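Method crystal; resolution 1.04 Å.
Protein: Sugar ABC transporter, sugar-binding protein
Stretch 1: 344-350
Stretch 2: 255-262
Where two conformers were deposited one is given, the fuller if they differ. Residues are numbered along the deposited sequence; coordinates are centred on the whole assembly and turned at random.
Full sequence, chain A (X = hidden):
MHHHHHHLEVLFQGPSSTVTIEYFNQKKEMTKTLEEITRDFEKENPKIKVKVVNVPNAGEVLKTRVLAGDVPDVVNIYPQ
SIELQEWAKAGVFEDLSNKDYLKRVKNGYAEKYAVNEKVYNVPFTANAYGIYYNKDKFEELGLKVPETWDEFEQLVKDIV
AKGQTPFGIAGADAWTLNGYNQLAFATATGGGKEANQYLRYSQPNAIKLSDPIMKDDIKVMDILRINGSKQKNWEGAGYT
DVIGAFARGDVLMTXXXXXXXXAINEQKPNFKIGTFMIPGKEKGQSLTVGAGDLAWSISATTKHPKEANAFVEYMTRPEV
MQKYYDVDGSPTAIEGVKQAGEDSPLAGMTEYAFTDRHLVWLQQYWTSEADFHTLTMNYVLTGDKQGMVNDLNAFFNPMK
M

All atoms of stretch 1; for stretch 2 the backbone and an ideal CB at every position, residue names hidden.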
ATOM      1  N   SER A 344       8.750 -11.982  12.219  0.50 19.81           N
ATOM      2  CA  SER A 344       9.313 -10.995  11.386  0.50 16.05           C
ATOM      3  C   SER A 344       8.630  -9.637  11.583  0.50 13.60           C
ATOM      4  O   SER A 344       7.469  -9.599  11.971  0.50 13.91           O
ATOM      5  CB  SER A 344       9.020 -11.436  10.016  0.50 16.12           C
ATOM      6  OG  SER A 344       7.596 -11.430   9.780  0.50 20.89           O
ATOM      7  N   PRO A 345       9.299  -8.529  11.258  1.00 15.24           N
ATOM      8  CA  PRO A 345       8.756  -7.225  11.605  1.00 11.91           C
ATOM      9  C   PRO A 345       7.380  -6.938  11.045  1.00 11.26           C
ATOM     10  O   PRO A 345       6.595  -6.290  11.776  1.00 11.86           O
ATOM     11  CB  PRO A 345       9.848  -6.274  11.157  1.00 13.58           C
ATOM     12  CG  PRO A 345      11.089  -7.066  11.270  1.00 17.53           C
ATOM     13  CD  PRO A 345      10.685  -8.438  10.793  1.00 16.66           C
ATOM     14  N   LEU A 346       7.076  -7.356   9.842  1.00 11.18           N
ATOM     15  CA  LEU A 346       5.817  -7.042   9.229  1.00 11.44           C
ATOM     16  C   LEU A 346       4.722  -8.057   9.601  1.00 11.14           C
ATOM     17  O   LEU A 346       3.602  -7.948   9.064  1.00 12.03           O
ATOM     18  CB  LEU A 346       5.948  -6.951   7.730  1.00 11.37           C
ATOM     19  CG  LEU A 346       6.833  -5.811   7.159  1.00 11.64           C
ATOM     20  CD1 LEU A 346       6.796  -5.891   5.604  1.00 13.40           C
ATOM     21  CD2 LEU A 346       6.383  -4.438   7.738  1.00 13.52           C
ATOM     22  N   ALA A 347       4.983  -9.015  10.478  1.00 11.77           N
ATOM     23  CA  ALA A 347       3.986 -10.055  10.743  1.00 11.75           C
ATOM     24  C   ALA A 347       2.647  -9.493  11.202  1.00 11.11           C
ATOM     25  O   ALA A 347       1.617  -9.894  10.698  1.00 11.80           O
ATOM     26  CB  ALA A 347       4.521 -11.004  11.771  1.00 14.12           C
ATOM     27  N   GLY A 348       2.649  -8.569  12.132  1.00 10.87           N
ATOM     28  CA  GLY A 348       1.363  -8.047  12.651  1.00 10.25           C
ATOM     29  C   GLY A 348       0.603  -7.280  11.603  1.00  9.39           C
ATOM     30  O   GLY A 348      -0.600  -7.436  11.414  1.00 10.47           O
ATOM     31  N   MET A 349       1.321  -6.432  10.855  1.00  9.17           N
ATOM     32  CA  MET A 349       0.667  -5.620   9.852  1.00  9.35           C
ATOM     33  C   MET A 349       0.049  -6.455   8.743  1.00 10.16           C
ATOM     34  O   MET A 349      -0.895  -6.033   8.132  1.00 10.82           O
ATOM     35  CB  MET A 349       1.749  -4.699   9.219  1.00 11.32           C
ATOM     36  CG  MET A 349       1.154  -3.591   8.359  1.00 10.92           C
ATOM     37  SD  MET A 349       2.351  -2.604   7.508  1.00 10.51           S
ATOM     38  CE  MET A 349       3.186  -1.779   8.777  1.00 11.32           C
ATOM     39  N   THR A 350       0.679  -7.591   8.443  1.00 10.29           N
ATOM     40  CA  THR A 350       0.301  -8.395   7.269  1.00 11.35           C
ATOM     41  C   THR A 350      -0.389  -9.688   7.634  1.00 11.83           C
ATOM     42  O   THR A 350      -0.647 -10.487   6.742  1.00 13.14           O
ATOM     43  CB  THR A 350       1.543  -8.689   6.372  1.00 13.06           C
ATOM     44  OG1 THR A 350       2.448  -9.551   7.157  1.00 13.88           O
ATOM     45  CG2 THR A 350       2.211  -7.432   5.918  1.00 14.57           C
ATOM     46  N   UNK A 255       3.434   5.321  12.866  1.00  8.18           N
ATOM     47  CA  UNK A 255       2.456   4.810  11.890  1.00  7.98           C
ATOM     48  C   UNK A 255       3.003   4.958  10.513  1.00  8.45           C
ATOM     49  O   UNK A 255       3.385   6.055  10.079  1.00  9.00           O
ATOM     50  CB  UNK A 255       1.113   5.534  12.001  1.00  7.98           C
ATOM     51  N   UNK A 256       3.034   3.872   9.760  1.00  8.10           N
ATOM     52  CA  UNK A 256       3.553   4.010   8.365  1.00  8.35           C
ATOM     53  C   UNK A 256       3.231   2.707   7.587  1.00  8.54           C
ATOM     54  O   UNK A 256       2.634   1.749   8.123  1.00  8.67           O
ATOM     55  CB  UNK A 256       5.059   4.281   8.362  1.00  8.35           C
ATOM     56  N   UNK A 257       3.622   2.742   6.327  1.00  8.62           N
ATOM     57  CA  UNK A 257       3.390   1.591   5.473  1.00  8.89           C
ATOM     58  C   UNK A 257       4.453   0.550   5.628  1.00  8.90           C
ATOM     59  O   UNK A 257       5.530   0.749   6.204  1.00  9.45           O
ATOM     60  CB  UNK A 257       3.303   2.021   4.007  1.00  8.89           C
ATOM     61  N   UNK A 258       4.176  -0.613   5.008  1.00  9.25           N
ATOM     62  CA  UNK A 258       5.120  -1.735   4.962  1.00  9.91           C
ATOM     63  C   UNK A 258       6.432  -1.401   4.302  1.00  9.70           C
ATOM     64  O   UNK A 258       7.429  -2.066   4.548  1.00 11.47           O
ATOM     65  CB  UNK A 258       4.486  -2.918   4.228  1.00  9.91           C
ATOM     66  N   UNK A 259       6.408  -0.378   3.436  1.00  9.49           N
ATOM     67  CA  UNK A 259       7.603   0.071   2.748  1.00 11.47           C
ATOM     68  C   UNK A 259       8.681   0.536   3.746  1.00 10.92           C
ATOM     69  O   UNK A 259       9.873   0.548   3.435  1.00 14.33           O
ATOM     70  CB  UNK A 259       7.252   1.200   1.777  1.00 11.47           C
ATOM     71  N   UNK A 260       8.300   0.972   4.942  1.00 10.26           N
ATOM     72  CA  UNK A 260       9.208   1.642   5.854  1.00 10.83           C
ATOM     73  C   UNK A 260      10.258   0.704   6.459  1.00 10.63           C
ATOM     74  O   UNK A 260      11.298   1.169   6.891  1.00 10.68           O
ATOM     75  CB  UNK A 260       8.405   2.306   6.974  1.00 10.83           C
ATOM     76  N   UNK A 261       9.968  -0.588   6.518  1.00 10.85           N
ATOM     77  CA  UNK A 261      10.887  -1.502   7.212  1.00 10.02           C
ATOM     78  C   UNK A 261      12.296  -1.461   6.579  1.00 10.72           C
ATOM     79  O   UNK A 261      13.292  -1.558   7.308  1.00 10.25           O
ATOM     80  CB  UNK A 261      10.336  -2.929   7.177  1.00 10.02           C
ATOM     81  N   UNK A 262      12.387  -1.284   5.290  1.00 12.17           N
ATOM     82  CA  UNK A 262      13.659  -1.252   4.618  1.00 14.43           C
ATOM     83  C   UNK A 262      14.511  -0.097   5.145  1.00 12.83           C
ATOM     84  O   UNK A 262      15.709  -0.251   5.541  1.00 14.29           O
ATOM     85  CB  UNK A 262      13.458  -1.134   3.106  1.00 14.43           C
TER

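Position 255 opens the segment in a strand, with phi/psi of -84/126 and a CA-to-CB bond that points away from stretch 1. Nothing of that stretch lies within 5.5 Å of its ideal CB, so the contact sets no preference; the phi would admit proline. It is Pro255, its ring puckered C-gamma endo.

At 256 the backbone is almost fully extended (-169/178) and CB points sideways, again with no neighbour in reach. What stretch 1 meets here is main chain: the methyl CE of Met349 lies 3.6 Å from the carbonyl O of 256. Many side chains would suit. The deposited one is Asn256, which takes part through that backbone oxygen.

Position 257, at -83/171, would send a CB away from Met349, and its angles are open to any L-residue, so the visible contact does not demand glycine. Gly257 is what is found. Its C sits 4.1 Å from Met349 CE, and its O accepts a 3.1 Å hydrogen bond from the N of 260, closing a type I turn.

Position 258 is a more exacting site. Its ideal CB points sideways, yet lies 3.9 Å from Met349 SD and 4.0 Å from Leu346 CD1, with Thr350 CG2 at 5.3 Å. Stretch 1 offers an apolar surface and no charge, so a small residue such as alanine, serine or perhaps threonine fits well. Ser258 is deposited. Its backbone packs too, with N 3.7 Å from Met349 SD and O 4.0 Å from Leu346 CD1, while chi1 in p carries OG to a hydrogen bond elsewhere in the structure.

Positions 259 and 260 complete the turn without touching stretch 1. CB points away at 259, so stretch 1 sets no limit on size and an aromatic is among many that would do. The residue is Trp259; chi1 in p folds its indole back over its own stretch, with CZ2 3.5 Å from Gly257 CA. At 260 it points sideways, and helix-compatible angles (-71/-24) would welcome many residues; Ala260 has the simplest side chain.

Position 261 is helical (-59/-35) and aims its CB toward stretch 1, 4.3 Å from Leu346 CD2 and 5.2 Å from Pro345 CB. Two hydrocarbon surfaces call for an apolar side chain long enough to meet both: leucine, isoleucine or methionine, with valine a shorter option. Ile261 answers by dividing its branches. CD1 reaches Pro345 CB at 3.7 Å, and CG2 lies 4.1 Å from Leu346 CD1.

Position 262 continues the helix beyond the reach of stretch 1, so a helix-tolerant, polar residue would serve. It is Thr262, chi1 in m. The rule is economical: no hydrogen bond crosses this interface, and close packing does the work.

Stretch 2 (255-262) PNGSWAIT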
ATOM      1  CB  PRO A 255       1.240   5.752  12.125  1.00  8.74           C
ATOM      2  CG  PRO A 255       1.895   7.075  12.525  1.00  9.28           C
ATOM      3  CD  PRO A 255       3.080   6.690  13.349  1.00  8.97           C
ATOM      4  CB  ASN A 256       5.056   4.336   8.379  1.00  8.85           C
ATOM      5  CG  ASN A 256       5.408   5.362   7.321  1.00  9.01           C
ATOM      6  OD1 ASN A 256       5.853   6.521   7.686  1.00 11.96           O
ATOM      7  ND2 ASN A 256       5.216   5.076   6.105  1.00  9.20           N
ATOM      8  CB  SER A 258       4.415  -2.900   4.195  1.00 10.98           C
ATOM      9  OG  SER A 258       3.889  -2.505   2.952  1.00 10.49           O
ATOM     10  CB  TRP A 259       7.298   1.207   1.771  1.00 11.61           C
ATOM     11  CG  TRP A 259       6.518   2.325   2.349  1.00 10.74           C
ATOM     12  CD1 TRP A 259       6.981   3.353   3.116  1.00 12.08           C
ATOM     13  CD2 TRP A 259       5.084   2.525   2.273  1.00 11.04           C
ATOM     14  NE1 TRP A 259       5.934   4.189   3.494  1.00 11.84           N
ATOM     15  CE2 TRP A 259       4.776   3.687   3.002  1.00 11.78           C
ATOM     16  CE3 TRP A 259       4.039   1.807   1.670  1.00 12.55           C
ATOM     17  CZ2 TRP A 259       3.450   4.155   3.121  1.00 13.14           C
ATOM     18  CZ3 TRP A 259       2.726   2.262   1.792  1.00 12.63           C
ATOM     19  CH2 TRP A 259       2.468   3.441   2.475  1.00 14.09           C
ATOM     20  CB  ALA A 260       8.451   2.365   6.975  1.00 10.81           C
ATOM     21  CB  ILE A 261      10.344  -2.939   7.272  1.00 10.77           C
ATOM     22  CG1 ILE A 261      11.179  -3.809   8.200  1.00 12.13           C
ATOM     23  CG2 ILE A 261      10.144  -3.556   5.904  1.00 12.04           C
ATOM     24  CD1 ILE A 261      11.368  -3.301   9.633  1.00 13.60           C
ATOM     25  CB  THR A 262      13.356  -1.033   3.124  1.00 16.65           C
ATOM     26  OG1 THR A 262      12.354  -2.008   2.657  1.00 20.79           O
ATOM     27  CG2 THR A 262      14.627  -1.154   2.311  1.00 25.66           C
TER
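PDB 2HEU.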